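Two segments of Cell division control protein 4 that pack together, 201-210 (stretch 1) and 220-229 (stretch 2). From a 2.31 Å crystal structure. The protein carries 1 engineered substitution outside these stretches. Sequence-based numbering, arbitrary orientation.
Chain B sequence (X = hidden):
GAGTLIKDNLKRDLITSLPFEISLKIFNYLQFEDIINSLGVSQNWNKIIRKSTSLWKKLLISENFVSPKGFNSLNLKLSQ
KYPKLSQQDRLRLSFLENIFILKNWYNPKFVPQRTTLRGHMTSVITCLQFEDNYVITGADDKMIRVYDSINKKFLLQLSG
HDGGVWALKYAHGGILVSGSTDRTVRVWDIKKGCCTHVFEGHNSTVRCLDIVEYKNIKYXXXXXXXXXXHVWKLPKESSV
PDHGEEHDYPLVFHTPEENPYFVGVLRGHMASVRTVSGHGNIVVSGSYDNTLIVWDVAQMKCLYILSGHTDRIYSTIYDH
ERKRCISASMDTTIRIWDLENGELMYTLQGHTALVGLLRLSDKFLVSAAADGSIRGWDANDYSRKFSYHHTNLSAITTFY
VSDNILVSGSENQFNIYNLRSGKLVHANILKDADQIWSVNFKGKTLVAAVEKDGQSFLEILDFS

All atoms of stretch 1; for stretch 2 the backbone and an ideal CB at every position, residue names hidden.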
# COMPACT_ATOMS: atom_id res chain seq x y z
N GLY B 201 -11.71 -12.62 -33.49
CA GLY B 201 -10.43 -13.21 -33.83
C GLY B 201 -10.16 -14.49 -33.06
O GLY B 201 -9.70 -15.47 -33.64
N HIS B 202 -10.45 -14.47 -31.76
CA HIS B 202 -10.32 -15.67 -30.94
C HIS B 202 -11.25 -16.76 -31.45
O HIS B 202 -12.37 -16.50 -31.87
CB HIS B 202 -10.64 -15.36 -29.47
CG HIS B 202 -9.49 -14.77 -28.71
ND1 HIS B 202 -8.31 -15.44 -28.51
CD2 HIS B 202 -9.35 -13.57 -28.10
CE1 HIS B 202 -7.49 -14.68 -27.81
NE2 HIS B 202 -8.09 -13.54 -27.55
N ASN B 203 -10.76 -18.00 -31.43
CA ASN B 203 -11.53 -19.12 -31.93
C ASN B 203 -12.22 -19.88 -30.81
O ASN B 203 -12.79 -20.95 -31.02
CB ASN B 203 -10.65 -20.06 -32.76
CG ASN B 203 -10.15 -19.40 -34.03
OD1 ASN B 203 -8.95 -19.33 -34.29
ND2 ASN B 203 -11.08 -18.90 -34.84
N SER B 204 -12.15 -19.32 -29.61
CA SER B 204 -12.76 -19.92 -28.43
C SER B 204 -13.01 -18.86 -27.36
O SER B 204 -12.75 -17.67 -27.58
CB SER B 204 -11.88 -21.05 -27.89
OG SER B 204 -12.55 -21.78 -26.89
N THR B 205 -13.51 -19.29 -26.20
CA THR B 205 -13.86 -18.39 -25.11
C THR B 205 -12.69 -17.52 -24.65
O THR B 205 -11.60 -18.03 -24.40
CB THR B 205 -14.39 -19.16 -23.88
OG1 THR B 205 -15.69 -19.70 -24.18
CG2 THR B 205 -14.49 -18.26 -22.66
N VAL B 206 -12.91 -16.22 -24.55
CA VAL B 206 -11.93 -15.32 -23.95
C VAL B 206 -11.97 -15.53 -22.44
O VAL B 206 -12.94 -15.16 -21.79
CB VAL B 206 -12.22 -13.84 -24.28
CG1 VAL B 206 -11.13 -12.96 -23.70
CG2 VAL B 206 -12.33 -13.64 -25.79
N ARG B 207 -10.91 -16.12 -21.90
CA ARG B 207 -10.91 -16.56 -20.50
C ARG B 207 -10.40 -15.51 -19.52
O ARG B 207 -10.82 -15.46 -18.37
CB ARG B 207 -10.09 -17.84 -20.35
CG ARG B 207 -10.26 -18.52 -19.01
CD ARG B 207 -11.71 -18.87 -18.76
NE ARG B 207 -11.91 -19.53 -17.47
CZ ARG B 207 -12.11 -18.89 -16.33
NH1 ARG B 207 -12.14 -17.56 -16.31
NH2 ARG B 207 -12.29 -19.57 -15.20
N CYS B 208 -9.48 -14.67 -19.99
CA CYS B 208 -8.83 -13.70 -19.12
C CYS B 208 -8.32 -12.54 -19.97
O CYS B 208 -8.26 -12.66 -21.20
CB CYS B 208 -7.66 -14.35 -18.38
SG CYS B 208 -6.36 -15.02 -19.48
N LEU B 209 -7.95 -11.44 -19.33
CA LEU B 209 -7.39 -10.30 -20.05
C LEU B 209 -6.73 -9.27 -19.14
O LEU B 209 -7.04 -9.18 -17.95
CB LEU B 209 -8.45 -9.64 -20.95
CG LEU B 209 -9.52 -8.71 -20.36
CD1 LEU B 209 -9.10 -7.27 -20.52
CD2 LEU B 209 -10.86 -8.95 -21.03
N ASP B 210 -5.81 -8.49 -19.71
CA ASP B 210 -5.17 -7.39 -18.99
C ASP B 210 -4.93 -6.24 -19.96
O ASP B 210 -4.95 -6.42 -21.17
CB ASP B 210 -3.83 -7.85 -18.40
CG ASP B 210 -3.38 -6.99 -17.23
OD1 ASP B 210 -3.98 -5.91 -17.00
OD2 ASP B 210 -2.42 -7.38 -16.55
N UNK B 220 -4.46 -3.97 -25.25
CA UNK B 220 -5.25 -5.03 -24.64
C UNK B 220 -4.61 -6.38 -24.94
O UNK B 220 -4.22 -6.65 -26.08
CB UNK B 220 -6.69 -4.99 -25.14
N UNK B 221 -4.50 -7.23 -23.92
CA UNK B 221 -3.99 -8.58 -24.09
C UNK B 221 -5.02 -9.57 -23.58
O UNK B 221 -5.41 -9.51 -22.41
CB UNK B 221 -2.66 -8.76 -23.36
N UNK B 222 -5.47 -10.47 -24.44
CA UNK B 222 -6.56 -11.38 -24.09
C UNK B 222 -6.17 -12.85 -24.22
O UNK B 222 -5.77 -13.30 -25.30
CB UNK B 222 -7.78 -11.10 -24.97
N UNK B 223 -6.29 -13.59 -23.13
CA UNK B 223 -6.04 -15.02 -23.14
C UNK B 223 -7.33 -15.79 -23.40
O UNK B 223 -8.40 -15.40 -22.92
CB UNK B 223 -5.41 -15.46 -21.82
N UNK B 224 -7.22 -16.88 -24.15
CA UNK B 224 -8.40 -17.64 -24.55
C UNK B 224 -8.24 -19.14 -24.39
O UNK B 224 -7.13 -19.64 -24.23
CB UNK B 224 -8.75 -17.32 -26.01
N UNK B 225 -9.36 -19.85 -24.46
CA UNK B 225 -9.36 -21.30 -24.46
C UNK B 225 -8.88 -21.88 -25.79
O UNK B 225 -8.87 -23.10 -25.96
CB UNK B 225 -10.76 -21.82 -24.14
N UNK B 226 -8.50 -21.02 -26.72
CA UNK B 226 -7.91 -21.48 -27.98
C UNK B 226 -6.40 -21.61 -27.88
O UNK B 226 -5.71 -21.72 -28.89
CB UNK B 226 -8.27 -20.52 -29.12
N UNK B 227 -5.90 -21.57 -26.64
CA UNK B 227 -4.48 -21.71 -26.31
C UNK B 227 -3.62 -20.50 -26.67
O UNK B 227 -2.40 -20.51 -26.49
CB UNK B 227 -3.92 -22.94 -27.02
N UNK B 228 -4.25 -19.44 -27.18
CA UNK B 228 -3.51 -18.28 -27.65
C UNK B 228 -3.75 -17.04 -26.80
O UNK B 228 -4.63 -17.02 -25.93
CB UNK B 228 -3.88 -17.98 -29.10
N UNK B 229 -2.95 -16.01 -27.05
CA UNK B 229 -3.25 -14.66 -26.59
C UNK B 229 -3.27 -13.71 -27.78
O UNK B 229 -2.43 -13.81 -28.68
CB UNK B 229 -2.23 -14.20 -25.55

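The two strands, 206-210 and 220-224, run antiparallel at 148°, so backbone pairing fixes the setting of 221-224.

At position 220 CA-to-CB points sideways, the ideal CB 4.6 Å from D210 O. Many residues would fit, beta-branched ones especially. It is I220, whose CG2 lies 4.4 Å from L209 CD1, a loose apolar contact.

Position 221 forms a hydrogen-bonded pair with D210: its N donates to D210 O (2.9 Å) and its O accepts from D210 N (2.9 Å). The ideal CB lies on the same face as C208 and D210, 3.9 Å from D210 O, and phi/psi -124/122 is extended, so valine, isoleucine or threonine would suit; V221 is found.

The ideal CB at 222 lies 3.6 Å from H202 NE2 and 4.0 Å from V206 CG1. A polar group could meet the imidazole and a methyl the aliphatic neighbours; threonine, serine or valine would suit. T222 offers both: OG1 hydrogen-bonds H202 NE2 (2.6 Å), with either able to donate, while CG2 lies 3.8 Å from L209 CB.

At 223 an ideal CB would sit 2.6 Å from C208 SG, a clash, so glycine is expected although phi/psi -93/143 does not demand it. G223 closes the bulge: its O accepts from both R207 N (2.8 Å) and C208 N (3.2 Å), and its N donates to C208 O (2.9 Å).

At 224 the ideal CB is 3.2 Å from H202 ND1 and 3.4 Å from T205 O. Such tight quarters beside an acceptor favour a small donor, serine above all, though alanine would fit. S224 places CB over one face of the H202 ring; its OG donates to T205 O (2.9 Å) and accepts from the backbone N of position 226 (3.0 Å).

Position 225 points toward stretch 1, its ideal CB 3.3 Å from S204 OG, and its N donates to T205 O (2.9 Å). A long chain could extend past T205. R225 does so, with CD 3.9 Å from T205 CB. Its NH2 comes within 4.4 Å of R207 NE, a like-charge approach, but both atoms are hydrogen-bonded elsewhere in the structure.

At 226 the ideal CB is 4.2 Å from N203 N and 5.1 Å from H202 ND1, two potential donors. An acceptor is indicated: aspartate or asparagine. D226 OD2 accepts from N203 N (2.9 Å) and H202 ND1 (3.0 Å).

Position 227 ends the type I turn out of reach; phi/psi 72/3 favours glycine or asparagine, and N227 occurs.

CA-to-CB at 228 points toward stretch 1; its ideal CB is 5.1 Å from H202 CE1. Small polar residues suit; T228 OG1 donates to D226 OD1 (2.7 Å).

Position 229 points away, leaving identity open: L229.

Stretch 2, residues 220-229: IVTGSRDNTL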
# COMPACT_ATOMS: atom_id res chain seq x y z
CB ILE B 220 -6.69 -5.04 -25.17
CG1 ILE B 220 -7.30 -3.64 -25.11
CG2 ILE B 220 -7.53 -6.03 -24.39
CD1 ILE B 220 -8.65 -3.55 -25.78
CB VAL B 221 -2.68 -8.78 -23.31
CG1 VAL B 221 -2.04 -10.11 -23.68
CG2 VAL B 221 -1.72 -7.64 -23.58
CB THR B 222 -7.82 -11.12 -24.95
OG1 THR B 222 -7.50 -11.30 -26.34
CG2 THR B 222 -8.33 -9.70 -24.73
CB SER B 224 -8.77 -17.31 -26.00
OG SER B 224 -9.67 -18.26 -26.54
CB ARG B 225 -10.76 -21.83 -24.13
CG ARG B 225 -11.16 -21.62 -22.69
CD ARG B 225 -12.52 -22.22 -22.40
NE ARG B 225 -12.71 -22.42 -20.97
CZ ARG B 225 -13.83 -22.88 -20.42
NH1 ARG B 225 -14.87 -23.18 -21.19
NH2 ARG B 225 -13.91 -23.04 -19.11
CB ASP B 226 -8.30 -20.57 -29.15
CG ASP B 226 -7.88 -19.12 -28.95
OD1 ASP B 226 -6.98 -18.85 -28.13
OD2 ASP B 226 -8.45 -18.25 -29.63
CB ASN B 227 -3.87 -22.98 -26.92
CG ASN B 227 -4.74 -24.21 -26.68
OD1 ASN B 227 -5.66 -24.18 -25.87
ND2 ASN B 227 -4.44 -25.28 -27.40
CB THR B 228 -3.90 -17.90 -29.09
OG1 THR B 228 -5.11 -17.14 -29.07
CG2 THR B 228 -4.08 -19.14 -29.96
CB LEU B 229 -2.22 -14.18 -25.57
CG LEU B 229 -2.20 -14.88 -24.21
CD1 LEU B 229 -1.20 -16.04 -24.21
CD2 LEU B 229 -1.89 -13.88 -23.12
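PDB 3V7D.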